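Local coordinates for protein UDP-N-acetylglucosamine 4,6-dehydratase (Vibrio fischeri, PDB 3PVZ) that is probably an NAD-dependent lyase that dehydrates UDP-N-acetylglucosamine at the 4,6 positions of its sugar, and binds NAD in a Rossmann-type domain, at residues L122-E128 and V172-G176; I138-F143 and F357-I361. All blocks are in the same frame, centred on the assembly; numbering follows the deposited sequence.

Overall arrangement
Helix 131-154 connects the two contacts: interaction 2 lies on it, and the loop of interaction 1 leads into it. Their centres are 15 Å apart, yet they touch. Asn-141 OD1 lies 2.9 Å from Leu-122 N, a probable hydrogen bond, and Asn-141 ND2 is 4.0 Å from Met-175 SE, so one amide meets both segments of interaction 1. Leu-122 CD1 also packs on Val-140 CG2 at 3.7 Å. Interaction 1 is the closer to NAD, through Lys-123, whose NZ donates to its diphosphate. In interaction 2, Ile-138 and Phe-143 face helix 351-367, with the side chain of Phe-143 about 10 Å from a bound NAD. Val-140, which takes no part in that packing, touches NAD.

Interaction 1 (L122-E128 and V172-G176); sequences LKHVRSE and VNMMG. With NAD (nicotinamide-adenine-dinucleotide), chain E.
With chi1 at -101° and the chain extended beyond CG, Glu-128 brings its carboxylate to the N terminus of helix 174-189, while Asn-173, its chi1 of 54° setting CG between the backbone N and carbonyl carbon, turns its amide back over the same helix end. The setting is a Rossmann-type NAD-binding domain, where the loop after strand 115-118 meets the helix carrying Lys-179, which binds NAD. Met-175 stands four residues before that lysine, the spacing of the short-chain dehydrogenase YxxxK motif, with methionine in the tyrosine position.

Asn-173 is the N-cap: its OD1 accepts from Gly-176 N at 3.0 Å. Glu-128 OE2 takes the first-turn amide, Met-174 N, at 2.6 Å (N-H...O 158°), the donor approaching from above the carboxylate plane. This placement against a helix N terminus would be expected to stabilise negative charge on Glu-128. Next to this bond, Val-125 CG2 packs on Asn-173 ND2 at 3.5 Å, the side chains crossing at about a right angle.

Met-175, a selenomethionine, lies against the loop backbone: SE is 3.3 Å from Leu-122 O, and CE 3.5 Å from Lys-123 O. Glu-70 of the second subunit hydrogen-bonds Lys-123 N and His-124 N. Lys-123 runs to the cofactor diphosphate, its NZ held by Asp-207 O as well as donating to NAD O1N at 2.9 Å.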
loop_
_atom_site.group_PDB
_atom_site.type_symbol
_atom_site.label_atom_id
_atom_site.label_comp_id
_atom_site.label_asym_id
_atom_site.label_seq_id
_atom_site.Cartn_x
_atom_site.Cartn_y
_atom_site.Cartn_z
ATOM N N LEU A 122 7.756 0.536 5.483
ATOM C CA LEU A 122 7.510 1.897 5.050
ATOM C C LEU A 122 8.864 2.456 4.685
ATOM O O LEU A 122 9.794 2.358 5.500
ATOM C CB LEU A 122 6.899 2.770 6.161
ATOM C CG LEU A 122 5.400 2.948 6.034
ATOM C CD1 LEU A 122 4.730 1.648 6.520
ATOM C CD2 LEU A 122 4.949 4.156 6.834
ATOM N N LYS A 123 8.978 2.992 3.463
ATOM C CA LYS A 123 10.283 3.331 2.908
ATOM C C LYS A 123 10.456 4.789 2.485
ATOM O O LYS A 123 11.589 5.175 2.241
ATOM C CB LYS A 123 10.638 2.419 1.712
ATOM C CG LYS A 123 9.729 2.621 0.474
ATOM C CD LYS A 123 10.311 2.046 -0.796
ATOM C CE LYS A 123 9.316 2.190 -1.970
ATOM N NZ LYS A 123 9.856 1.513 -3.226
ATOM N N HIS A 124 9.372 5.582 2.396
ATOM C CA HIS A 124 9.464 6.971 1.929
ATOM C C HIS A 124 9.961 7.899 3.006
ATOM O O HIS A 124 9.405 7.970 4.099
ATOM C CB HIS A 124 8.131 7.451 1.350
ATOM C CG HIS A 124 7.843 6.844 0.024
ATOM N ND1 HIS A 124 8.337 7.368 -1.148
ATOM C CD2 HIS A 124 7.204 5.693 -0.310
ATOM C CE1 HIS A 124 7.999 6.575 -2.154
ATOM N NE2 HIS A 124 7.300 5.557 -1.672
ATOM N N VAL A 125 11.044 8.595 2.693
ATOM C CA VAL A 125 11.714 9.505 3.635
ATOM C C VAL A 125 10.713 10.491 4.280
ATOM O O VAL A 125 10.791 10.775 5.469
ATOM C CB VAL A 125 12.889 10.235 2.907
ATOM C CG1 VAL A 125 13.397 11.449 3.721
ATOM C CG2 VAL A 125 13.991 9.243 2.629
ATOM N N ARG A 126 9.759 10.947 3.475
ATOM C CA ARG A 126 8.719 11.877 3.893
ATOM C C ARG A 126 7.751 11.277 4.910
ATOM O O ARG A 126 6.975 11.985 5.521
ATOM C CB ARG A 126 7.936 12.328 2.655
ATOM C CG ARG A 126 7.274 11.170 1.862
ATOM C CD ARG A 126 7.657 11.203 0.369
ATOM N NE ARG A 126 8.646 10.189 0.004
ATOM C CZ ARG A 126 9.965 10.354 0.100
ATOM N NH1 ARG A 126 10.460 11.508 0.520
ATOM N NH2 ARG A 126 10.800 9.374 -0.239
ATOM N N SER A 127 7.800 9.960 5.101
ATOM C CA SER A 127 6.961 9.331 6.109
ATOM C C SER A 127 7.385 9.791 7.504
ATOM O O SER A 127 6.772 9.432 8.501
ATOM C CB SER A 127 6.958 7.799 5.963
ATOM O OG SER A 127 6.195 7.414 4.811
ATOM N N GLU A 128 8.426 10.609 7.551
ATOM C CA GLU A 128 8.827 11.346 8.737
ATOM C C GLU A 128 8.010 12.561 9.117
ATOM O O GLU A 128 8.223 13.092 10.201
ATOM C CB GLU A 128 10.208 11.936 8.488
ATOM C CG GLU A 128 11.291 11.202 9.096
ATOM C CD GLU A 128 12.595 11.908 8.835
ATOM O OE1 GLU A 128 12.720 13.080 9.260
ATOM O OE2 GLU A 128 13.475 11.273 8.218
ATOM N N VAL A 172 20.979 9.540 8.044
ATOM C CA VAL A 172 20.833 10.985 8.017
ATOM C C VAL A 172 19.361 11.410 8.203
ATOM O O VAL A 172 19.082 12.564 8.512
ATOM C CB VAL A 172 21.457 11.562 6.696
ATOM C CG1 VAL A 172 22.992 11.438 6.730
ATOM C CG2 VAL A 172 20.889 10.862 5.428
ATOM N N ASN A 173 18.433 10.465 8.060
ATOM C CA ASN A 173 16.996 10.712 8.244
ATOM C C ASN A 173 16.370 9.605 9.135
ATOM O O ASN A 173 17.058 8.659 9.485
ATOM C CB ASN A 173 16.332 10.817 6.880
ATOM C CG ASN A 173 16.611 9.617 6.006
ATOM O OD1 ASN A 173 16.652 8.483 6.484
ATOM N ND2 ASN A 173 16.775 9.850 4.717
HETATM N N MSE A 174 15.104 9.736 9.527
HETATM C CA MSE A 174 14.468 8.801 10.486
HETATM C C MSE A 174 14.216 7.408 9.884
HETATM O O MSE A 174 14.167 6.413 10.602
HETATM C CB MSE A 174 13.149 9.362 11.042
HETATM C CG MSE A 174 13.254 10.729 11.735
HETATM SE SE MSE A 174 14.327 10.565 13.292
HETATM C CE MSE A 174 12.983 9.766 14.491
HETATM N N MSE A 175 14.010 7.366 8.577
HETATM C CA MSE A 175 13.927 6.127 7.810
HETATM C C MSE A 175 15.124 5.233 8.056
HETATM O O MSE A 175 14.999 4.081 8.484
HETATM C CB MSE A 175 13.910 6.456 6.316
HETATM C CG MSE A 175 12.669 6.176 5.651
HETATM SE SE MSE A 175 12.500 4.268 5.639
HETATM C CE MSE A 175 14.064 3.984 4.472
ATOM N N GLY A 176 16.294 5.786 7.750
ATOM C CA GLY A 176 17.539 5.082 7.892
ATOM C C GLY A 176 17.801 4.780 9.334
ATOM O O GLY A 176 18.317 3.716 9.646
HETATM P PA NAD E . 7.477 -1.423 -1.670
HETATM O O1A NAD E . 6.769 -0.197 -1.193
HETATM O O2A NAD E . 7.179 -1.659 -3.120
HETATM O O5B NAD E . 6.832 -2.743 -1.062
HETATM C C5B NAD E . 6.729 -2.788 0.378
HETATM C C4B NAD E . 5.592 -3.791 0.604
HETATM O O4B NAD E . 5.338 -4.015 1.975
HETATM C C3B NAD E . 4.270 -3.256 -0.035
HETATM O O3B NAD E . 3.701 -4.208 -0.910
HETATM C C2B NAD E . 3.385 -2.986 1.204
HETATM O O2B NAD E . 1.986 -3.037 0.951
HETATM C C1B NAD E . 3.944 -4.098 2.122
HETATM N N9A NAD E . 3.629 -3.827 3.516
HETATM C C8A NAD E . 3.907 -2.714 4.210
HETATM N N7A NAD E . 3.434 -2.783 5.411
HETATM C C5A NAD E . 2.893 -4.031 5.554
HETATM C C6A NAD E . 2.236 -4.698 6.583
HETATM N N6A NAD E . 2.141 -4.051 7.791
HETATM N N1A NAD E . 1.773 -5.929 6.395
HETATM C C2A NAD E . 1.897 -6.529 5.216
HETATM N N3A NAD E . 2.486 -5.925 4.214
HETATM C C4A NAD E . 2.988 -4.705 4.344
HETATM O O3 NAD E . 9.043 -1.289 -1.324
HETATM P PN NAD E . 10.127 -2.117 -2.215
HETATM O O1N NAD E . 10.684 -1.223 -3.310
HETATM O O2N NAD E . 9.773 -3.453 -2.725
HETATM O O5D NAD E . 11.375 -2.132 -1.133
HETATM C C5D NAD E . 11.201 -3.145 -0.153
HETATM C C4D NAD E . 12.362 -3.077 0.846
HETATM O O4D NAD E . 13.627 -2.886 0.137
HETATM C C3D NAD E . 12.202 -1.838 1.755
HETATM O O3D NAD E . 12.808 -2.013 3.056
HETATM C C2D NAD E . 13.058 -0.773 1.032
HETATM O O2D NAD E . 13.515 0.261 1.916
HETATM C C1D NAD E . 14.228 -1.622 0.536
HETATM N N1N NAD E . 14.959 -0.981 -0.568
HETATM C C2N NAD E . 14.299 -0.719 -1.703
HETATM C C3N NAD E . 14.939 -0.135 -2.776
HETATM C C7N NAD E . 14.223 0.187 -4.022
HETATM O O7N NAD E . 14.867 0.779 -4.885
HETATM N N7N NAD E . 12.929 -0.106 -4.217
HETATM C C4N NAD E . 16.314 0.189 -2.669
HETATM C C5N NAD E . 16.965 -0.113 -1.484
HETATM C C6N NAD E . 16.257 -0.695 -0.432
#

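Interaction 2 (I138-F143 and F357-I361); sequences IDVNVF and FEQKI
Two phenylalanines supply the aromatic part of this contact. The Phe-143 and Phe-357 rings lie 25° from parallel but slid apart, with centroids 5.5 Å from each other, so they barely overlap. The near point is Phe-143 CZ on Phe-357 CE2, 3.4 Å. Phe-357 has CG anti to its backbone N (chi1 -171°), which carries the ring across toward helix 131-154.

Aliphatic groups pack on both rings. Ile-138 CG2 meets the edge of the Phe-357 ring, 3.8 Å from CZ, and Ile-361 CG1, from the same helix as Phe-357, sits over the centre of one face of that ring. The two isoleucines reach toward each other tip to tip, CD1 to CD1 at 3.9 Å, and Ile-361 CG2 is 3.8 Å from Phe-143 CE2. In fold terms, helix 131-154, the crossover between parallel strands 115-118 and 159-163 of the Rossmann-type sheet, is packed by helix 351-367, near the C-terminal end of the chain; the axes of the two short helical segments run nearly antiparallel (162°), 13.1 Å apart at closest approach, a spacing bridged by side chains. Phe-185 of helix 174-189 flanks Val-142 and Phe-357.

Polar groups lie at the margin. Glu-358 touches through its aliphatic part, CG meeting the edge of Phe-143 at CE1 (3.7 Å), while Asp-139 OD1 forms a salt bridge to Lys-365.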
loop_
_atom_site.group_PDB
_atom_site.type_symbol
_atom_site.label_atom_id
_atom_site.label_comp_id
_atom_site.label_asym_id
_atom_site.label_seq_id
_atom_site.Cartn_x
_atom_site.Cartn_y
_atom_site.Cartn_z
ATOM N N ILE A 138 7.966 2.886 12.517
ATOM C CA ILE A 138 8.670 2.162 13.571
ATOM C C ILE A 138 8.007 0.793 13.791
ATOM O O ILE A 138 8.710 -0.199 13.993
ATOM C CB ILE A 138 8.681 2.940 14.899
ATOM C CG1 ILE A 138 9.624 4.137 14.818
ATOM C CG2 ILE A 138 9.104 2.035 16.041
ATOM C CD1 ILE A 138 9.347 5.127 15.909
ATOM N N ASP A 139 6.679 0.746 13.726
ATOM C CA ASP A 139 5.931 -0.497 13.974
ATOM C C ASP A 139 6.163 -1.480 12.855
ATOM O O ASP A 139 6.450 -2.680 13.111
ATOM C CB ASP A 139 4.414 -0.252 14.117
ATOM C CG ASP A 139 4.017 0.197 15.509
ATOM O OD1 ASP A 139 4.798 -0.057 16.453
ATOM O OD2 ASP A 139 2.915 0.812 15.667
ATOM N N VAL A 140 6.064 -0.971 11.620
ATOM C CA VAL A 140 6.286 -1.794 10.426
ATOM C C VAL A 140 7.763 -2.166 10.264
ATOM O O VAL A 140 8.067 -3.319 9.959
ATOM C CB VAL A 140 5.796 -1.125 9.150
ATOM C CG1 VAL A 140 6.232 -1.966 7.924
ATOM C CG2 VAL A 140 4.282 -0.932 9.169
ATOM N N ASN A 141 8.695 -1.225 10.472
ATOM C CA ASN A 141 10.056 -1.548 10.129
ATOM C C ASN A 141 10.751 -2.226 11.322
ATOM O O ASN A 141 11.567 -3.087 11.090
ATOM C CB ASN A 141 10.899 -0.341 9.670
ATOM C CG ASN A 141 10.419 0.320 8.379
ATOM O OD1 ASN A 141 9.587 -0.197 7.606
ATOM N ND2 ASN A 141 10.972 1.518 8.140
ATOM N N VAL A 142 10.453 -1.857 12.566
ATOM C CA VAL A 142 11.150 -2.473 13.733
ATOM C C VAL A 142 10.343 -3.633 14.367
ATOM O O VAL A 142 10.742 -4.808 14.276
ATOM C CB VAL A 142 11.513 -1.418 14.795
ATOM C CG1 VAL A 142 12.348 -2.019 15.939
ATOM C CG2 VAL A 142 12.266 -0.230 14.131
ATOM N N PHE A 143 9.184 -3.309 14.935
ATOM C CA PHE A 143 8.433 -4.256 15.744
ATOM C C PHE A 143 7.803 -5.425 15.012
ATOM O O PHE A 143 7.825 -6.531 15.521
ATOM C CB PHE A 143 7.441 -3.520 16.641
ATOM C CG PHE A 143 8.127 -2.673 17.691
ATOM C CD1 PHE A 143 8.921 -3.273 18.672
ATOM C CD2 PHE A 143 8.053 -1.302 17.649
ATOM C CE1 PHE A 143 9.587 -2.500 19.579
ATOM C CE2 PHE A 143 8.701 -0.528 18.583
ATOM C CZ PHE A 143 9.466 -1.113 19.530
ATOM N N PHE A 357 13.846 1.097 24.266
ATOM C CA PHE A 357 13.095 1.432 23.071
ATOM C C PHE A 357 11.707 0.804 23.166
ATOM O O PHE A 357 10.719 1.471 22.961
ATOM C CB PHE A 357 13.861 0.949 21.830
ATOM C CG PHE A 357 13.293 1.428 20.519
ATOM C CD1 PHE A 357 13.595 2.691 20.040
ATOM C CD2 PHE A 357 12.471 0.625 19.774
ATOM C CE1 PHE A 357 13.086 3.137 18.833
ATOM C CE2 PHE A 357 11.947 1.075 18.568
ATOM C CZ PHE A 357 12.261 2.351 18.111
ATOM N N GLU A 358 11.631 -0.471 23.511
ATOM C CA GLU A 358 10.320 -1.115 23.678
ATOM C C GLU A 358 9.518 -0.462 24.806
ATOM O O GLU A 358 8.324 -0.320 24.699
ATOM C CB GLU A 358 10.457 -2.594 23.982
ATOM C CG GLU A 358 11.063 -3.431 22.870
ATOM C CD GLU A 358 11.599 -4.780 23.369
ATOM O OE1 GLU A 358 11.897 -4.874 24.591
ATOM O OE2 GLU A 358 11.716 -5.732 22.544
ATOM N N GLN A 359 10.180 -0.060 25.882
ATOM C CA GLN A 359 9.486 0.529 27.019
ATOM C C GLN A 359 8.945 1.921 26.693
ATOM O O GLN A 359 7.770 2.182 26.899
ATOM C CB GLN A 359 10.398 0.572 28.265
ATOM C CG GLN A 359 9.693 1.068 29.522
ATOM C CD GLN A 359 10.646 1.387 30.672
ATOM O OE1 GLN A 359 11.845 1.651 30.469
ATOM N NE2 GLN A 359 10.106 1.370 31.898
ATOM N N LYS A 360 9.807 2.798 26.190
ATOM C CA LYS A 360 9.418 4.155 25.782
ATOM C C LYS A 360 8.416 4.209 24.614
ATOM O O LYS A 360 7.546 5.063 24.600
ATOM C CB LYS A 360 10.651 4.983 25.410
ATOM C CG LYS A 360 11.541 5.308 26.575
ATOM C CD LYS A 360 11.109 6.576 27.263
ATOM C CE LYS A 360 11.885 6.807 28.558
ATOM N NZ LYS A 360 11.746 5.655 29.521
ATOM N N ILE A 361 8.548 3.332 23.618
ATOM C CA ILE A 361 7.565 3.310 22.530
ATOM C C ILE A 361 6.214 2.824 23.060
ATOM O O ILE A 361 5.191 3.464 22.788
ATOM C CB ILE A 361 7.997 2.460 21.330
ATOM C CG1 ILE A 361 9.158 3.119 20.586
ATOM C CG2 ILE A 361 6.825 2.288 20.354
ATOM C CD1 ILE A 361 8.734 4.268 19.671
#